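Local coordinates for protein ethylbenzene dehydrogenase alpha-subunit (Aromatoleum aromaticum, PDB 2IVF) that belongs to the molybdopterin oxidoreductase family and holds a molybdenum atom, an iron/sulfur cluster, MGD and MD1, at residues A[271-283]-A[290-303]. Sequence-based numbering, arbitrary orientation.
Sequences ARYKGAEVVVIAP and PAADLHVPVRVGSD. With MGD (2-amino-5,6-dimercapto-7-methyl-3,7,8a,9-tetrahydro-8-oxa-1,3,9,10-tetraaza-anthracen-4-one guanosine dinucleotide), chain M.
Arg272 forms a salt bridge with Asp293 in which NE and NH2 converge on the single oxygen OD1, each at 3.0 Å. They meet it from above the carboxylate plane, on one face, whereas OD1 lies in the guanidinium plane; the two planes stand 68° apart. An extended chain, CG swung opposite the backbone N (chi1 -174°), carries the guanidinium out from helix 265-274. Asp293 OD2 takes the N-H of Val278 on its anti side at 2.9 Å and also pairs with Arg317 of the beta-subunit, so the aspartate ties two chains together. Val278 O receives both Asp293 N and Leu294 N, opening the parallel pairing of strands 277-281 and 294-296, the latter outermost in a four-stranded parallel sheet. Val279, Ile281, Leu294 and Val296 share one face, where Val279 CG1 presses tightly on Val296 CG2 and helix 425-437 covers Leu294 and Val296. On the face of Val280 and His295, the imidazole turns NE2 to Ala282 O (2.7 Å), the bond tilted from the ring plane.

Past the strands the two segments stay side by side and together line the guanine of MGD. Asp303 meets it with both oxygens, OD1 to N1 (2.8 Å, nearly straight at 176°) and OD2 to N2 (2.6 Å); Ile281 O also accepts from N2, while Gly301 N donates to O6. Pro283 sits over one face, CD 3.3 Å from C4 of MGD. This pattern complements guanine's N1-H, 2-amino group and O6, and so probably selects against adenine.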
ATOM      1  N   ALA A 271      -0.035 -20.176   6.815  1.00 20.36           N
ATOM      2  CA  ALA A 271       0.430 -20.777   8.062  1.00 20.35           C
ATOM      3  C   ALA A 271      -0.750 -21.024   8.978  1.00 20.72           C
ATOM      4  O   ALA A 271      -0.805 -22.009   9.716  1.00 21.07           O
ATOM      5  CB  ALA A 271       1.451 -19.825   8.801  1.00 18.99           C
ATOM      6  N   ARG A 272      -1.675 -20.069   8.980  1.00 21.77           N
ATOM      7  CA  ARG A 272      -2.858 -20.210   9.747  1.00 21.66           C
ATOM      8  C   ARG A 272      -3.642 -21.500   9.378  1.00 22.21           C
ATOM      9  O   ARG A 272      -4.028 -22.272  10.231  1.00 21.24           O
ATOM     10  CB  ARG A 272      -3.720 -18.983   9.626  1.00 21.51           C
ATOM     11  CG  ARG A 272      -4.941 -19.003  10.537  1.00 21.85           C
ATOM     12  CD  ARG A 272      -5.835 -17.836  10.334  1.00 22.87           C
ATOM     13  NE  ARG A 272      -6.841 -17.692  11.400  1.00 22.72           N
ATOM     14  CZ  ARG A 272      -7.915 -16.902  11.326  1.00 22.12           C
ATOM     15  NH1 ARG A 272      -8.145 -16.142  10.266  1.00 20.97           N
ATOM     16  NH2 ARG A 272      -8.764 -16.861  12.335  1.00 20.42           N
ATOM     17  N   TYR A 273      -3.938 -21.664   8.105  1.00 22.20           N
ATOM     18  CA  TYR A 273      -4.606 -22.863   7.640  1.00 22.69           C
ATOM     19  C   TYR A 273      -3.838 -24.201   7.897  1.00 23.70           C
ATOM     20  O   TYR A 273      -4.441 -25.272   8.000  1.00 24.64           O
ATOM     21  CB  TYR A 273      -4.802 -22.704   6.151  1.00 22.35           C
ATOM     22  CG  TYR A 273      -6.009 -21.903   5.706  1.00 20.74           C
ATOM     23  CD1 TYR A 273      -7.237 -21.980   6.385  1.00 23.34           C
ATOM     24  CD2 TYR A 273      -5.972 -21.211   4.526  1.00 20.16           C
ATOM     25  CE1 TYR A 273      -8.345 -21.326   5.938  1.00 23.34           C
ATOM     26  CE2 TYR A 273      -7.065 -20.507   4.066  1.00 22.75           C
ATOM     27  CZ  TYR A 273      -8.259 -20.568   4.777  1.00 20.91           C
ATOM     28  OH  TYR A 273      -9.378 -19.981   4.266  1.00 20.76           O
ATOM     29  N   LYS A 274      -2.512 -24.139   7.930  1.00 24.62           N
ATOM     30  CA  LYS A 274      -1.646 -25.299   8.230  1.00 25.29           C
ATOM     31  C   LYS A 274      -1.735 -25.604   9.721  1.00 24.93           C
ATOM     32  O   LYS A 274      -1.361 -26.684  10.167  1.00 24.69           O
ATOM     33  CB  LYS A 274      -0.206 -24.923   7.848  1.00 25.10           C
ATOM     34  CG  LYS A 274       0.757 -26.045   7.739  1.00 28.65           C
ATOM     35  CD  LYS A 274       2.160 -25.523   7.501  1.00 30.00           C
ATOM     36  CE  LYS A 274       3.095 -26.697   7.484  1.00 32.39           C
ATOM     37  NZ  LYS A 274       4.406 -26.165   7.156  1.00 39.22           N
ATOM     38  N   GLY A 275      -2.214 -24.647  10.504  1.00 23.27           N
ATOM     39  CA  GLY A 275      -2.447 -24.887  11.914  1.00 24.05           C
ATOM     40  C   GLY A 275      -1.771 -23.932  12.864  1.00 23.48           C
ATOM     41  O   GLY A 275      -2.004 -24.000  14.081  1.00 23.38           O
ATOM     42  N   ALA A 276      -0.934 -23.054  12.333  1.00 24.08           N
ATOM     43  CA  ALA A 276      -0.351 -21.992  13.118  1.00 23.81           C
ATOM     44  C   ALA A 276      -1.421 -21.070  13.754  1.00 24.76           C
ATOM     45  O   ALA A 276      -2.438 -20.706  13.143  1.00 25.79           O
ATOM     46  CB  ALA A 276       0.702 -21.161  12.279  1.00 23.16           C
ATOM     47  N   GLU A 277      -1.218 -20.746  15.009  1.00 24.62           N
ATOM     48  CA  GLU A 277      -2.075 -19.819  15.701  1.00 24.69           C
ATOM     49  C   GLU A 277      -1.538 -18.425  15.496  1.00 24.43           C
ATOM     50  O   GLU A 277      -0.383 -18.153  15.787  1.00 24.71           O
ATOM     51  CB  GLU A 277      -2.088 -20.177  17.171  1.00 24.08           C
ATOM     52  CG  GLU A 277      -2.784 -19.223  18.087  1.00 27.16           C
ATOM     53  CD  GLU A 277      -3.299 -19.979  19.355  1.00 30.17           C
ATOM     54  OE1 GLU A 277      -2.834 -21.121  19.624  1.00 37.43           O
ATOM     55  OE2 GLU A 277      -4.226 -19.470  20.008  1.00 35.77           O
ATOM     56  N   VAL A 278      -2.367 -17.536  14.976  1.00 24.49           N
ATOM     57  CA  VAL A 278      -1.894 -16.197  14.599  1.00 23.03           C
ATOM     58  C   VAL A 278      -2.443 -15.178  15.555  1.00 22.64           C
ATOM     59  O   VAL A 278      -3.662 -15.051  15.744  1.00 21.33           O
ATOM     60  CB  VAL A 278      -2.274 -15.854  13.147  1.00 23.03           C
ATOM     61  CG1 VAL A 278      -1.929 -14.391  12.821  1.00 22.96           C
ATOM     62  CG2 VAL A 278      -1.614 -16.907  12.143  1.00 22.57           C
ATOM     63  N   VAL A 279      -1.512 -14.439  16.130  1.00 21.14           N
ATOM     64  CA  VAL A 279      -1.790 -13.434  17.103  1.00 22.69           C
ATOM     65  C   VAL A 279      -1.308 -12.068  16.598  1.00 23.79           C
ATOM     66  O   VAL A 279      -0.160 -11.927  16.166  1.00 26.61           O
ATOM     67  CB  VAL A 279      -1.113 -13.709  18.415  1.00 20.41           C
ATOM     68  CG1 VAL A 279      -1.525 -12.619  19.427  1.00 20.70           C
ATOM     69  CG2 VAL A 279      -1.434 -15.186  18.854  1.00 20.43           C
ATOM     70  N   VAL A 280      -2.185 -11.072  16.659  1.00 24.42           N
ATOM     71  CA  VAL A 280      -1.808  -9.691  16.321  1.00 23.80           C
ATOM     72  C   VAL A 280      -1.829  -8.938  17.607  1.00 23.55           C
ATOM     73  O   VAL A 280      -2.871  -8.883  18.260  1.00 23.52           O
ATOM     74  CB  VAL A 280      -2.749  -9.038  15.262  1.00 24.28           C
ATOM     75  CG1 VAL A 280      -2.512  -7.550  15.128  1.00 22.84           C
ATOM     76  CG2 VAL A 280      -2.592  -9.734  13.871  1.00 21.89           C
ATOM     77  N   ILE A 281      -0.660  -8.428  17.999  1.00 23.07           N
ATOM     78  CA  ILE A 281      -0.542  -7.564  19.167  1.00 23.81           C
ATOM     79  C   ILE A 281      -0.517  -6.135  18.617  1.00 24.32           C
ATOM     80  O   ILE A 281       0.442  -5.717  17.944  1.00 25.13           O
ATOM     81  CB  ILE A 281       0.729  -7.837  19.993  1.00 22.93           C
ATOM     82  CG1 ILE A 281       0.835  -9.301  20.360  1.00 23.13           C
ATOM     83  CG2 ILE A 281       0.726  -6.938  21.253  1.00 23.07           C
ATOM     84  CD1 ILE A 281       2.154  -9.659  21.052  1.00 24.20           C
ATOM     85  N   ALA A 282      -1.605  -5.407  18.864  1.00 23.43           N
ATOM     86  CA  ALA A 282      -1.786  -4.070  18.340  1.00 23.78           C
ATOM     87  C   ALA A 282      -2.769  -3.357  19.260  1.00 23.27           C
ATOM     88  O   ALA A 282      -3.729  -3.980  19.750  1.00 23.43           O
ATOM     89  CB  ALA A 282      -2.341  -4.095  16.903  1.00 22.68           C
ATOM     90  N   PRO A 283      -2.616  -2.056  19.398  1.00 23.48           N
ATOM     91  CA  PRO A 283      -3.601  -1.335  20.200  1.00 24.25           C
ATOM     92  C   PRO A 283      -4.960  -1.334  19.523  1.00 24.60           C
ATOM     93  O   PRO A 283      -5.971  -1.560  20.196  1.00 25.94           O
ATOM     94  CB  PRO A 283      -3.010   0.063  20.351  1.00 24.66           C
ATOM     95  CG  PRO A 283      -1.860   0.117  19.482  1.00 26.86           C
ATOM     96  CD  PRO A 283      -1.523  -1.211  18.930  1.00 23.31           C
ATOM     97  N   PRO A 290      -7.609  -9.689   9.915  1.00 23.14           N
ATOM     98  CA  PRO A 290      -8.339 -10.735   9.175  1.00 24.28           C
ATOM     99  C   PRO A 290      -7.626 -12.062   9.075  1.00 23.69           C
ATOM    100  O   PRO A 290      -8.285 -13.088   8.857  1.00 22.71           O
ATOM    101  CB  PRO A 290      -8.462 -10.132   7.778  1.00 25.01           C
ATOM    102  CG  PRO A 290      -8.486  -8.623   8.066  1.00 24.45           C
ATOM    103  CD  PRO A 290      -7.448  -8.470   9.113  1.00 23.87           C
ATOM    104  N   ALA A 291      -6.303 -12.033   9.188  1.00 24.15           N
ATOM    105  CA  ALA A 291      -5.519 -13.254   9.311  1.00 23.49           C
ATOM    106  C   ALA A 291      -5.286 -13.773  10.738  1.00 24.25           C
ATOM    107  O   ALA A 291      -4.600 -14.772  10.911  1.00 23.13           O
ATOM    108  CB  ALA A 291      -4.183 -13.080   8.597  1.00 24.97           C
ATOM    109  N   ALA A 292      -5.863 -13.126  11.743  1.00 23.90           N
ATOM    110  CA  ALA A 292      -5.533 -13.443  13.124  1.00 23.93           C
ATOM    111  C   ALA A 292      -6.602 -14.262  13.835  1.00 24.09           C
ATOM    112  O   ALA A 292      -7.811 -14.036  13.676  1.00 24.49           O
ATOM    113  CB  ALA A 292      -5.255 -12.162  13.903  1.00 24.44           C
ATOM    114  N   ASP A 293      -6.139 -15.210  14.637  1.00 23.64           N
ATOM    115  CA  ASP A 293      -6.978 -15.910  15.608  1.00 22.69           C
ATOM    116  C   ASP A 293      -7.275 -15.064  16.846  1.00 22.83           C
ATOM    117  O   ASP A 293      -8.323 -15.203  17.479  1.00 21.92           O
ATOM    118  CB  ASP A 293      -6.329 -17.229  16.005  1.00 23.41           C
ATOM    119  CG  ASP A 293      -6.184 -18.167  14.843  1.00 24.48           C
ATOM    120  OD1 ASP A 293      -7.219 -18.522  14.222  1.00 26.81           O
ATOM    121  OD2 ASP A 293      -5.035 -18.519  14.540  1.00 23.53           O
ATOM    122  N   LEU A 294      -6.331 -14.205  17.200  1.00 21.13           N
ATOM    123  CA  LEU A 294      -6.367 -13.449  18.411  1.00 22.21           C
ATOM    124  C   LEU A 294      -5.843 -12.092  18.138  1.00 21.94           C
ATOM    125  O   LEU A 294      -4.851 -11.922  17.430  1.00 20.88           O
ATOM    126  CB  LEU A 294      -5.434 -14.089  19.457  1.00 21.77           C
ATOM    127  CG  LEU A 294      -5.933 -15.392  20.124  1.00 23.03           C
ATOM    128  CD1 LEU A 294      -4.817 -15.999  20.966  1.00 22.62           C
ATOM    129  CD2 LEU A 294      -7.120 -15.058  20.997  1.00 24.76           C
ATOM    130  N   HIS A 295      -6.523 -11.137  18.703  1.00 21.99           N
ATOM    131  CA  HIS A 295      -6.021  -9.793  18.879  1.00 22.99           C
ATOM    132  C   HIS A 295      -5.683  -9.564  20.331  1.00 22.83           C
ATOM    133  O   HIS A 295      -6.545  -9.719  21.245  1.00 23.48           O
ATOM    134  CB  HIS A 295      -7.113  -8.808  18.438  1.00 22.92           C
ATOM    135  CG  HIS A 295      -6.754  -7.396  18.657  1.00 22.83           C
ATOM    136  ND1 HIS A 295      -7.686  -6.471  19.060  1.00 24.29           N
ATOM    137  CD2 HIS A 295      -5.556  -6.746  18.618  1.00 23.69           C
ATOM    138  CE1 HIS A 295      -7.092  -5.294  19.192  1.00 25.70           C
ATOM    139  NE2 HIS A 295      -5.808  -5.431  18.901  1.00 25.23           N
ATOM    140  N   VAL A 296      -4.454  -9.110  20.562  1.00 23.75           N
ATOM    141  CA  VAL A 296      -4.017  -8.741  21.890  1.00 22.60           C
ATOM    142  C   VAL A 296      -4.028  -7.207  21.921  1.00 23.89           C
ATOM    143  O   VAL A 296      -3.174  -6.576  21.310  1.00 22.32           O
ATOM    144  CB  VAL A 296      -2.616  -9.334  22.198  1.00 23.00           C
ATOM    145  CG1 VAL A 296      -2.064  -8.781  23.525  1.00 19.88           C
ATOM    146  CG2 VAL A 296      -2.617 -10.914  22.171  1.00 18.55           C
ATOM    147  N   PRO A 297      -5.047  -6.604  22.587  1.00 24.73           N
ATOM    148  CA  PRO A 297      -5.327  -5.190  22.467  1.00 24.40           C
ATOM    149  C   PRO A 297      -4.525  -4.374  23.451  1.00 24.46           C
ATOM    150  O   PRO A 297      -5.046  -3.710  24.369  1.00 24.38           O
ATOM    151  CB  PRO A 297      -6.826  -5.117  22.724  1.00 25.32           C
ATOM    152  CG  PRO A 297      -7.074  -6.198  23.680  1.00 25.86           C
ATOM    153  CD  PRO A 297      -6.071  -7.288  23.409  1.00 25.49           C
ATOM    154  N   VAL A 298      -3.234  -4.401  23.266  1.00 23.84           N
ATOM    155  CA  VAL A 298      -2.376  -3.597  24.196  1.00 23.20           C
ATOM    156  C   VAL A 298      -2.687  -2.120  24.205  1.00 23.65           C
ATOM    157  O   VAL A 298      -2.960  -1.530  23.169  1.00 23.55           O
ATOM    158  CB  VAL A 298      -0.885  -3.799  23.881  1.00 23.48           C
ATOM    159  CG1 VAL A 298      -0.463  -5.266  24.266  1.00 24.64           C
ATOM    160  CG2 VAL A 298      -0.558  -3.441  22.414  1.00 21.97           C
ATOM    161  N   ARG A 299      -2.617  -1.494  25.380  1.00 24.60           N
ATOM    162  CA  ARG A 299      -2.561  -0.049  25.421  1.00 26.24           C
ATOM    163  C   ARG A 299      -1.312   0.390  24.643  1.00 25.71           C
ATOM    164  O   ARG A 299      -0.276  -0.253  24.753  1.00 24.33           O
ATOM    165  CB  ARG A 299      -2.489   0.453  26.848  1.00 26.59           C
ATOM    166  CG  ARG A 299      -3.781   0.270  27.589  1.00 30.28           C
ATOM    167  CD  ARG A 299      -3.706   0.812  29.029  1.00 33.05           C
ATOM    168  NE  ARG A 299      -4.765   0.122  29.755  1.00 41.50           N
ATOM    169  CZ  ARG A 299      -4.785  -0.137  31.056  1.00 44.29           C
ATOM    170  NH1 ARG A 299      -3.812   0.318  31.854  1.00 46.24           N
ATOM    171  NH2 ARG A 299      -5.819  -0.834  31.560  1.00 44.64           N
ATOM    172  N   VAL A 300      -1.420   1.476  23.878  1.00 24.19           N
ATOM    173  CA  VAL A 300      -0.270   1.989  23.107  1.00 24.16           C
ATOM    174  C   VAL A 300       0.938   2.045  24.031  1.00 22.90           C
ATOM    175  O   VAL A 300       0.844   2.609  25.083  1.00 22.71           O
ATOM    176  CB  VAL A 300      -0.538   3.380  22.545  1.00 23.74           C
ATOM    177  CG1 VAL A 300       0.684   3.874  21.840  1.00 23.96           C
ATOM    178  CG2 VAL A 300      -1.782   3.352  21.613  1.00 22.30           C
ATOM    179  N   GLY A 301       2.053   1.416  23.631  1.00 23.89           N
ATOM    180  CA  GLY A 301       3.294   1.470  24.365  1.00 23.98           C
ATOM    181  C   GLY A 301       3.455   0.559  25.570  1.00 24.00           C
ATOM    182  O   GLY A 301       4.477   0.618  26.244  1.00 24.98           O
ATOM    183  N   SER A 302       2.452  -0.275  25.852  1.00 23.73           N
ATOM    184  CA  SER A 302       2.465  -1.109  27.029  1.00 22.64           C
ATOM    185  C   SER A 302       2.922  -2.546  26.818  1.00 22.93           C
ATOM    186  O   SER A 302       2.765  -3.363  27.750  1.00 23.27           O
ATOM    187  CB  SER A 302       1.072  -1.155  27.664  1.00 24.00           C
ATOM    188  OG  SER A 302       0.146  -1.817  26.826  1.00 21.80           O
ATOM    189  N   ASP A 303       3.424  -2.875  25.621  1.00 21.31           N
ATOM    190  CA  ASP A 303       3.780  -4.247  25.294  1.00 22.15           C
ATOM    191  C   ASP A 303       4.698  -4.961  26.280  1.00 21.15           C
ATOM    192  O   ASP A 303       4.593  -6.180  26.454  1.00 21.22           O
ATOM    193  CB  ASP A 303       4.422  -4.329  23.914  1.00 22.33           C
ATOM    194  CG  ASP A 303       3.498  -3.896  22.808  1.00 24.72           C
ATOM    195  OD1 ASP A 303       2.902  -2.788  22.902  1.00 25.31           O
ATOM    196  OD2 ASP A 303       3.428  -4.627  21.798  1.00 24.68           O
TER
HETATM  197  PB  MGD M1986       4.155  -0.092  10.919  1.00 13.50           P
HETATM  198  O1B MGD M1986       3.466   0.187   9.629  1.00 13.53           O
HETATM  199  O2B MGD M1986       4.657   1.103  11.645  1.00 16.27           O
HETATM  200  O3B MGD M1986       5.356  -1.112  10.852  1.00 15.54           O
HETATM  201  O3A MGD M1986       5.911  -1.571   8.409  1.00 13.42           O
HETATM  202  PA  MGD M1986       5.692  -2.309   9.806  1.00 14.85           P
HETATM  203  O1A MGD M1986       4.573  -3.233   9.595  1.00 13.45           O
HETATM  204  O2A MGD M1986       6.950  -2.851  10.287  1.00 13.70           O
HETATM  205  O5' MGD M1986       3.159  -0.882  11.905  1.00 15.42           O
HETATM  206  C5' MGD M1986       1.854  -0.343  12.160  1.00 10.50           C
HETATM  207  C4' MGD M1986       1.214  -1.063  13.343  1.00 12.02           C
HETATM  208  O4' MGD M1986       1.903  -0.736  14.541  1.00 14.93           O
HETATM  209  C3' MGD M1986      -0.118  -0.365  13.493  1.00 12.42           C
HETATM  210  O3' MGD M1986      -1.068  -1.117  12.747  1.00 13.73           O
HETATM  211  C2' MGD M1986      -0.371  -0.439  15.004  1.00 15.07           C
HETATM  212  O2' MGD M1986      -1.495  -1.300  15.268  1.00 17.21           O
HETATM  213  C1' MGD M1986       0.936  -1.027  15.562  1.00 14.09           C
HETATM  214  N9  MGD M1986       1.298  -0.309  16.807  1.00 13.82           N
HETATM  215  C8  MGD M1986       1.456   1.010  16.995  1.00 15.66           C
HETATM  216  N7  MGD M1986       1.831   1.267  18.254  1.00 15.10           N
HETATM  217  C5  MGD M1986       1.926   0.061  18.870  1.00 16.12           C
HETATM  218  C6  MGD M1986       2.230  -0.384  20.149  1.00 15.83           C
HETATM  219  O6  MGD M1986       2.502   0.347  21.109  1.00 15.84           O
HETATM  220  N1  MGD M1986       2.220  -1.764  20.370  1.00 16.39           N
HETATM  221  C2  MGD M1986       1.896  -2.728  19.403  1.00 15.83           C
HETATM  222  N2  MGD M1986       1.897  -4.066  19.726  1.00 13.58           N
HETATM  223  N3  MGD M1986       1.629  -2.276  18.170  1.00 13.40           N
HETATM  224  C4  MGD M1986       1.616  -0.932  17.915  1.00 14.16           C
HETATM  225  C10 MGD M1986       6.884  -0.604   8.250  1.00 14.53           C
HETATM  226  C11 MGD M1986       7.654  -0.906   6.988  1.00 13.30           C
HETATM  227  O11 MGD M1986       6.763  -0.936   5.950  1.00 13.50           O
HETATM  228  C12 MGD M1986       8.829   0.043   6.709  1.00 15.42           C
HETATM  229  S12 MGD M1986       9.791   0.737   8.007  1.00 15.44           S
HETATM  230  C13 MGD M1986       9.147   0.359   5.412  1.00 14.58           C
HETATM  231  S13 MGD M1986      10.488   1.407   5.100  1.00 14.84           S
HETATM  232  C14 MGD M1986       8.337  -0.171   4.279  1.00 16.59           C
HETATM  233  N15 MGD M1986       7.407   0.922   3.875  1.00 14.50           N
HETATM  234  C16 MGD M1986       6.155   0.642   3.296  1.00 14.22           C
HETATM  235  C17 MGD M1986       5.335   1.612   2.779  1.00 13.16           C
HETATM  236  O17 MGD M1986       5.654   2.825   2.816  1.00 15.69           O
HETATM  237  N18 MGD M1986       4.101   1.211   2.230  1.00 14.02           N
HETATM  238  C19 MGD M1986       3.705  -0.089   2.172  1.00 12.14           C
HETATM  239  N19 MGD M1986       2.501  -0.361   1.629  1.00 14.20           N
HETATM  240  N20 MGD M1986       4.517  -1.005   2.721  1.00 13.91           N
HETATM  241  C21 MGD M1986       5.712  -0.675   3.235  1.00 12.01           C
HETATM  242  N22 MGD M1986       6.537  -1.652   3.784  1.00 14.92           N
HETATM  243  C23 MGD M1986       7.502  -1.371   4.808  1.00 14.40           C
HETATM  244  O   HOH W   1     -10.621 -15.016   8.964  1.00 18.57           O